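Local atomic coordinates of pollen allergen Phl p 6 (Phleum pratense, PDB entry 6TRK), a protein that is a grass pollen allergen of the Poa p IX/Phl p VI family, with a four-helix fold and a biological role that remains unsettled. Residues D13-S17 with S44-N48; F18-T24 with T36-F41. The protein carries 1 engineered substitution. All coordinates share one frame; numbering follows the deposited sequence.

Overall arrangement
Both contacts join the same two elements, helix 2-23 and helix 30-55, the antiparallel first pair of the four helices, and their centres lie about 10 Å apart. Contact 2 is nested inside the loop closed by contact 1, nearer the turn. There the segment axes come to 8.2 Å, 349 Å² is buried, and four of eight touching residues are buried, three of them phenylalanines; its threonines sit at the end near the turn. In contact 1 the axes stand 9.5 Å apart, only 244 Å² is buried, and an amide, two serine hydroxyls and two bridging waters do much of the joining. Each contact is partly buried, and contact 1 has an apolar side turned to helix 82-98 and a more accessible polar side.

Contact 1. Residues D13-S17 with S44-N48; sequences DVNAS and SYKRN. Engineered in segment 44-48: Tyr45 (natural residue Ser).
The side-chain amide of Asn48 reaches across to the hydroxyl of Ser17, joining two antiparallel helices of the four-helix fold. Asn48 ND2 donates to Ser17 OG at 3.0 Å, with an N-H...O angle of 154° and the oxygen close to the amide plane. The same nitrogen donates to water 1, which in turn gives a hydrogen to the Val14 carbonyl oxygen, so two bonds fix the rotation of the amide. With chi1 at -72°, Asn48 CG lies beside its own backbone N and the amide is carried into the gap between the helices. Its carbonyl end faces Asp13, OD1 lying 3.8 Å from Asp13 CB, while Asn48 CB packs on Val14 CG2 at 3.9 Å. At the other end Ser17 CB sits 3.6 Å from Ser44 OG.

Toward the buried side, Val14 CG1 approaches the edge of the Tyr45 ring, near its plane, at 4.4 Å from CD1. Tyr45 is an engineered residue, Ser in the natural sequence; its ring meets that of Phe41, and Val14 also touches Phe90 of helix 82-98, which places this flank against the bundle interior. The axes of the two segments run 9.5 Å apart at 172°, a nearly straight antiparallel pairing. Beside the serine pair, water 2 spans the helices, donating to Ser17 O and hydrogen-bonded to Ser44 OG at 2.7 Å.

Contact 2. Residues F18-T24 with T36-F41; sequences FRAAMAT and TFEAAF
Phe37 CZ comes to the edge of the Phe18 ring, 3.9 Å from Phe18 CE1, while Phe18 CD1 lies near the Phe37 plane at that ring's edge, so this is not a face-to-face stack. It belongs to the antiparallel packing of helix 2-23 on helix 30-55 in the four-helix fold, where the segment axes cross at 144° and close to 8.2 Å. All three phenylalanines hold CG anti to the backbone N (chi1 161° in Phe37), which swings the rings off the direct line between the helices and toward helix 82-98. There Phe37 and Phe41 each meet Phe86 edge-to-face.

The small side chain of Ala21 is consistent with the close approach: its CB points at the other helix and lies 3.7 Å from Phe37 CE1 and 3.9 Å from Phe41 CB. One face of the Phe37 ring carries Phe41 CB from its own helix, whereas backbone Met22 N lies in plane at its edge, 3.8 Å from Phe37 CD1. The Met22 side chain, in one of its two conformers, runs alongside that of Phe37, pointing the same way.

Near the helix end, Thr24 and Thr36 pass in opposite directions, Thr24 OG1 lying 3.5 Å from Thr36 CG2. That hydroxyl donates back to Ala21 O at 2.7 Å, in the carbonyl plane, while Thr36 OG1 bonds to Asp32 O. Both hydroxyls are thus hydrogen-bonded to carbonyl oxygens of neighbouring residues in the chain, and the contact across is van der Waals, mainly apolar, so it probably depends on shape fit.

Contact 1. Residues D13-S17 with S44-N48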
ATOM      1  N   ASP A  13       5.540   6.341  -5.908  1.00 15.56           N
ATOM      2  CA  ASP A  13       4.208   6.504  -6.504  1.00 15.43           C
ATOM      3  C   ASP A  13       3.177   5.603  -5.836  1.00 14.74           C
ATOM      4  O   ASP A  13       2.026   6.012  -5.622  1.00 13.72           O
ATOM      5  CB  ASP A  13       4.256   6.212  -7.997  1.00 16.66           C
ATOM      6  CG  ASP A  13       4.820   7.377  -8.812  1.00 39.59           C
ATOM      7  OD1 ASP A  13       4.587   8.533  -8.417  1.00 44.26           O
ATOM      8  OD2 ASP A  13       5.470   7.133  -9.844  1.00 36.79           O
ATOM      9  N   VAL A  14       3.558   4.372  -5.508  1.00 17.06           N
ATOM     10  CA  VAL A  14       2.630   3.490  -4.787  1.00 11.97           C
ATOM     11  C   VAL A  14       2.231   4.094  -3.453  1.00 13.02           C
ATOM     12  O   VAL A  14       1.055   4.085  -3.065  1.00 12.56           O
ATOM     13  CB  VAL A  14       3.291   2.093  -4.593  1.00 14.00           C
ATOM     14  CG1 VAL A  14       2.489   1.239  -3.609  1.00 15.11           C
ATOM     15  CG2 VAL A  14       3.428   1.353  -5.894  1.00 15.92           C
ATOM     16  N   ASN A  15       3.198   4.664  -2.732  1.00 12.47           N
ATOM     17  CA  ASN A  15       2.896   5.251  -1.430  1.00 11.22           C
ATOM     18  C   ASN A  15       1.998   6.475  -1.548  1.00 13.12           C
ATOM     19  O   ASN A  15       1.054   6.627  -0.773  1.00 13.57           O
ATOM     20  CB  ASN A  15       4.221   5.572  -0.731  1.00 14.95           C
ATOM     21  CG  ASN A  15       4.103   5.524   0.762  1.00 23.23           C
ATOM     22  OD1 ASN A  15       3.025   5.282   1.334  1.00 23.87           O
ATOM     23  ND2 ASN A  15       5.232   5.716   1.431  1.00 35.38           N
ATOM     24  N   ALA A  16       2.240   7.320  -2.532  1.00 14.16           N
ATOM     25  CA  ALA A  16       1.423   8.510  -2.713  1.00 16.89           C
ATOM     26  C   ALA A  16      -0.019   8.146  -3.057  1.00 15.20           C
ATOM     27  O   ALA A  16      -0.953   8.763  -2.537  1.00 14.05           O
ATOM     28  CB  ALA A  16       2.049   9.399  -3.799  1.00 17.83           C
ATOM     29  N   SER A  17      -0.214   7.149  -3.928  1.00 14.89           N
ATOM     30  CA  SER A  17      -1.584   6.709  -4.243  1.00 12.14           C
ATOM     31  C   SER A  17      -2.265   6.086  -3.034  1.00 12.78           C
ATOM     32  O   SER A  17      -3.471   6.276  -2.811  1.00 13.56           O
ATOM     33  CB  SER A  17      -1.545   5.713  -5.385  1.00 13.57           C
ATOM     34  OG  SER A  17      -1.111   6.300  -6.577  1.00 14.76           O
ATOM     35  N   SER A  44      -5.991   3.045  -8.280  1.00 15.07           N
ATOM     36  CA  SER A  44      -4.682   3.647  -8.478  1.00 13.37           C
ATOM     37  C   SER A  44      -3.544   2.637  -8.341  1.00 17.98           C
ATOM     38  O   SER A  44      -2.546   2.740  -9.068  1.00 16.56           O
ATOM     39  CB  SER A  44      -4.506   4.792  -7.480  1.00 13.49           C
ATOM     40  OG  SER A  44      -4.736   4.357  -6.151  1.00 14.14           O
ATOM     41  N   TYR A  45      -3.698   1.631  -7.462  1.00 13.34           N
ATOM     42  CA  TYR A  45      -2.654   0.631  -7.307  1.00 16.60           C
ATOM     43  C   TYR A  45      -2.463  -0.159  -8.594  1.00 17.12           C
ATOM     44  O   TYR A  45      -1.329  -0.414  -9.004  1.00 16.94           O
ATOM     45  CB  TYR A  45      -2.966  -0.331  -6.149  1.00 14.73           C
ATOM     46  CG  TYR A  45      -1.924  -1.439  -6.037  1.00 13.28           C
ATOM     47  CD1 TYR A  45      -0.676  -1.201  -5.445  1.00 13.68           C
ATOM     48  CD2 TYR A  45      -2.170  -2.691  -6.532  1.00 19.46           C
ATOM     49  CE1 TYR A  45       0.266  -2.190  -5.354  1.00 15.12           C
ATOM     50  CE2 TYR A  45      -1.214  -3.685  -6.434  1.00 19.37           C
ATOM     51  CZ  TYR A  45      -0.014  -3.425  -5.823  1.00 19.49           C
ATOM     52  OH  TYR A  45       0.940  -4.429  -5.744  1.00 18.83           O
ATOM     53  N   LYS A  46      -3.572  -0.552  -9.245  1.00 16.62           N
ATOM     54  CA  LYS A  46      -3.460  -1.308 -10.496  1.00 20.40           C
ATOM     55  C   LYS A  46      -2.719  -0.514 -11.566  1.00 18.88           C
ATOM     56  O   LYS A  46      -1.907  -1.078 -12.319  1.00 17.36           O
ATOM     57  CB  LYS A  46      -4.861  -1.748 -10.951  1.00 23.86           C
ATOM     58  CG  LYS A  46      -5.399  -2.880 -10.074  1.00 29.77           C
ATOM     59  CD  LYS A  46      -6.686  -3.499 -10.639  1.00 34.97           C
ATOM     60  CE  LYS A  46      -7.058  -4.776  -9.877  1.00 67.79           C
ATOM     61  N   ARG A  47      -2.914   0.801 -11.605  1.00 17.81           N
ATOM     62  CA  ARG A  47      -2.159   1.596 -12.568  1.00 16.21           C
ATOM     63  C   ARG A  47      -0.675   1.604 -12.205  1.00 17.37           C
ATOM     64  O   ARG A  47       0.173   1.458 -13.092  1.00 18.57           O
ATOM     65  CB  ARG A  47      -2.715   3.013 -12.636  1.00 16.04           C
ATOM     66  CG  ARG A  47      -4.116   3.079 -13.220  1.00 17.58           C
ATOM     67  CD  ARG A  47      -4.718   4.496 -13.034  1.00 19.46           C
ATOM     68  NE  ARG A  47      -6.101   4.558 -13.454  1.00 20.65           N
ATOM     69  CZ  ARG A  47      -6.989   5.452 -13.009  1.00 22.48           C
ATOM     70  NH1 ARG A  47      -6.622   6.364 -12.130  1.00 28.42           N
ATOM     71  NH2 ARG A  47      -8.229   5.406 -13.469  1.00 23.86           N
ATOM     72  N   ASN A  48      -0.348   1.743 -10.906  1.00 15.82           N
ATOM     73  CA  ASN A  48       1.053   1.736 -10.502  1.00 15.71           C
ATOM     74  C   ASN A  48       1.709   0.383 -10.767  1.00 16.93           C
ATOM     75  O   ASN A  48       2.871   0.324 -11.178  1.00 16.89           O
ATOM     76  CB  ASN A  48       1.189   2.104  -9.014  1.00 16.75           C
ATOM     77  CG  ASN A  48       0.900   3.582  -8.742  1.00 19.81           C
ATOM     78  OD1 ASN A  48       1.270   4.457  -9.529  1.00 26.03           O
ATOM     79  ND2 ASN A  48       0.255   3.855  -7.618  1.00 16.10           N
TER
HETATM   80  O   HOH W   1      -0.642   2.478  -4.942  1.00 16.31           O
HETATM   81  O   HOH W   2      -5.561   6.461  -4.655  1.00 15.50           O

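Contact 2. Residues F18-T24 with T36-F41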
ATOM      1  N   PHE A  18      -1.496   5.297  -2.250  1.00 12.54           N
ATOM      2  CA  PHE A  18      -2.019   4.739  -1.004  1.00 13.40           C
ATOM      3  C   PHE A  18      -2.469   5.843  -0.043  1.00 11.97           C
ATOM      4  O   PHE A  18      -3.549   5.764   0.539  1.00 12.67           O
ATOM      5  CB  PHE A  18      -0.922   3.817  -0.416  1.00 11.08           C
ATOM      6  CG  PHE A  18      -1.139   3.404   1.006  1.00 13.27           C
ATOM      7  CD1 PHE A  18      -2.170   2.561   1.368  1.00 12.61           C
ATOM      8  CD2 PHE A  18      -0.224   3.801   1.994  1.00 17.13           C
ATOM      9  CE1 PHE A  18      -2.305   2.139   2.707  1.00 12.79           C
ATOM     10  CE2 PHE A  18      -0.361   3.393   3.329  1.00 16.03           C
ATOM     11  CZ  PHE A  18      -1.394   2.557   3.684  1.00 15.63           C
ATOM     12  N   ARG A  19      -1.684   6.902   0.104  1.00 11.94           N
ATOM     13  CA  ARG A  19      -2.103   8.006   0.973  1.00 11.50           C
ATOM     14  C   ARG A  19      -3.366   8.684   0.441  1.00 12.06           C
ATOM     15  O   ARG A  19      -4.251   9.066   1.216  1.00 14.08           O
ATOM     16  CB  ARG A  19      -0.980   9.042   1.110  1.00 16.12           C
ATOM     17  CG  ARG A  19       0.257   8.560   1.830  1.00 18.88           C
ATOM     18  CD  ARG A  19       1.186   9.750   2.107  1.00 23.69           C
ATOM     19  NE  ARG A  19       1.885  10.251   0.921  1.00 24.86           N
ATOM     20  CZ  ARG A  19       3.069   9.806   0.506  1.00 49.24           C
ATOM     21  NH1 ARG A  19       3.691   8.822   1.162  1.00 28.39           N
ATOM     22  NH2 ARG A  19       3.622  10.331  -0.577  1.00 24.06           N
ATOM     23  N   ALA A  20      -3.470   8.836  -0.881  1.00 12.84           N
ATOM     24  CA  ALA A  20      -4.699   9.396  -1.470  1.00 13.78           C
ATOM     25  C   ALA A  20      -5.898   8.492  -1.206  1.00 15.99           C
ATOM     26  O   ALA A  20      -6.984   8.961  -0.888  1.00 13.29           O
ATOM     27  CB  ALA A  20      -4.481   9.625  -2.967  1.00 14.27           C
ATOM     28  N   ALA A  21      -5.721   7.178  -1.274  1.00 12.28           N
ATOM     29  CA  ALA A  21      -6.845   6.312  -0.931  1.00 11.81           C
ATOM     30  C   ALA A  21      -7.264   6.457   0.528  1.00 13.83           C
ATOM     31  O   ALA A  21      -8.464   6.440   0.853  1.00 15.04           O
ATOM     32  CB  ALA A  21      -6.469   4.867  -1.255  1.00 11.04           C
ATOM     33  N   MET A  22      -6.297   6.579   1.432  0.54 13.33           N
ATOM     34  CA  MET A  22      -6.651   6.803   2.829  0.54 13.31           C
ATOM     35  C   MET A  22      -7.464   8.083   2.987  0.54 17.86           C
ATOM     36  O   MET A  22      -8.420   8.130   3.769  0.54 14.10           O
ATOM     37  CB  MET A  22      -5.378   6.864   3.667  0.54 10.98           C
ATOM     38  CG  MET A  22      -4.659   5.526   3.744  0.54 51.57           C
ATOM     39  SD  MET A  22      -3.129   5.585   4.686  0.54 16.77           S
ATOM     40  CE  MET A  22      -3.757   5.993   6.321  0.54 18.06           C
ATOM     41  N   ALA A  23      -7.111   9.124   2.229  1.00 14.60           N
ATOM     42  CA  ALA A  23      -7.820  10.403   2.355  1.00 16.13           C
ATOM     43  C   ALA A  23      -9.308  10.275   2.036  1.00 17.33           C
ATOM     44  O   ALA A  23     -10.118  11.045   2.560  1.00 16.37           O
ATOM     45  CB  ALA A  23      -7.171  11.438   1.449  1.00 14.40           C
ATOM     46  N   THR A  24      -9.692   9.293   1.215  1.00 15.25           N
ATOM     47  CA  THR A  24     -11.101   9.159   0.865  1.00 16.22           C
ATOM     48  C   THR A  24     -11.967   8.694   2.029  1.00 21.14           C
ATOM     49  O   THR A  24     -13.200   8.776   1.931  1.00 18.32           O
ATOM     50  CB  THR A  24     -11.315   8.215  -0.319  1.00 12.25           C
ATOM     51  OG1 THR A  24     -11.051   6.849   0.074  1.00 16.87           O
ATOM     52  CG2 THR A  24     -10.491   8.635  -1.506  1.00 13.98           C
ATOM     53  N   THR A  36     -14.697   1.904   1.207  1.00 16.30           N
ATOM     54  CA  THR A  36     -14.373   3.126   0.480  1.00 14.75           C
ATOM     55  C   THR A  36     -12.894   3.174   0.125  1.00 14.82           C
ATOM     56  O   THR A  36     -12.519   3.438  -1.030  1.00 13.20           O
ATOM     57  CB  THR A  36     -14.785   4.336   1.328  1.00 16.34           C
ATOM     58  OG1 THR A  36     -16.227   4.363   1.508  1.00 17.41           O
ATOM     59  CG2 THR A  36     -14.307   5.643   0.711  1.00 19.43           C
ATOM     60  N   PHE A  37     -12.036   2.907   1.111  1.00 14.78           N
ATOM     61  CA  PHE A  37     -10.596   2.899   0.877  1.00 13.82           C
ATOM     62  C   PHE A  37     -10.223   1.879  -0.198  1.00 11.32           C
ATOM     63  O   PHE A  37      -9.443   2.160  -1.121  1.00 13.93           O
ATOM     64  CB  PHE A  37      -9.864   2.564   2.198  1.00 15.07           C
ATOM     65  CG  PHE A  37      -8.465   2.097   1.988  1.00 13.71           C
ATOM     66  CD1 PHE A  37      -7.440   3.002   1.834  1.00 13.25           C
ATOM     67  CD2 PHE A  37      -8.162   0.761   1.893  1.00 12.37           C
ATOM     68  CE1 PHE A  37      -6.142   2.599   1.614  1.00 14.01           C
ATOM     69  CE2 PHE A  37      -6.859   0.335   1.623  1.00 12.44           C
ATOM     70  CZ  PHE A  37      -5.859   1.245   1.502  1.00 13.54           C
ATOM     71  N   GLU A  38     -10.765   0.673  -0.074  1.00 12.98           N
ATOM     72  CA  GLU A  38     -10.380  -0.403  -0.964  1.00 16.15           C
ATOM     73  C   GLU A  38     -10.757  -0.096  -2.406  1.00 14.10           C
ATOM     74  O   GLU A  38      -9.986  -0.388  -3.333  1.00 15.32           O
ATOM     75  CB  GLU A  38     -11.018  -1.702  -0.503  1.00 17.16           C
ATOM     76  CG  GLU A  38     -10.375  -2.907  -1.121  1.00 28.99           C
ATOM     77  CD  GLU A  38     -10.987  -3.273  -2.449  1.00 42.60           C
ATOM     78  OE1 GLU A  38     -10.348  -4.042  -3.198  1.00 37.72           O
ATOM     79  OE2 GLU A  38     -12.098  -2.785  -2.749  1.00 37.19           O
ATOM     80  N   ALA A  39     -11.930   0.504  -2.620  1.00 14.97           N
ATOM     81  CA  ALA A  39     -12.333   0.878  -3.970  1.00 16.99           C
ATOM     82  C   ALA A  39     -11.421   1.945  -4.556  1.00 18.70           C
ATOM     83  O   ALA A  39     -11.080   1.894  -5.744  1.00 18.65           O
ATOM     84  CB  ALA A  39     -13.775   1.359  -3.956  1.00 17.11           C
ATOM     85  N   ALA A  40     -11.014   2.909  -3.745  1.00 17.16           N
ATOM     86  CA  ALA A  40     -10.106   3.931  -4.236  1.00 13.84           C
ATOM     87  C   ALA A  40      -8.710   3.369  -4.438  1.00 16.16           C
ATOM     88  O   ALA A  40      -8.032   3.691  -5.429  1.00 15.03           O
ATOM     89  CB  ALA A  40     -10.069   5.112  -3.255  1.00 16.29           C
ATOM     90  N   PHE A  41      -8.268   2.512  -3.515  1.00 12.09           N
ATOM     91  CA  PHE A  41      -6.936   1.954  -3.566  1.00 13.46           C
ATOM     92  C   PHE A  41      -6.756   1.080  -4.790  1.00 13.44           C
ATOM     93  O   PHE A  41      -5.725   1.141  -5.460  1.00 14.48           O
ATOM     94  CB  PHE A  41      -6.663   1.130  -2.288  1.00 14.85           C
ATOM     95  CG  PHE A  41      -5.378   0.371  -2.342  1.00 16.10           C
ATOM     96  CD1 PHE A  41      -5.337  -0.934  -2.849  1.00 16.73           C
ATOM     97  CD2 PHE A  41      -4.210   0.953  -1.911  1.00 15.83           C
ATOM     98  CE1 PHE A  41      -4.153  -1.618  -2.917  1.00 14.15           C
ATOM     99  CE2 PHE A  41      -2.993   0.260  -1.991  1.00 18.10           C
ATOM    100  CZ  PHE A  41      -2.972  -1.017  -2.498  1.00 15.05           C
TER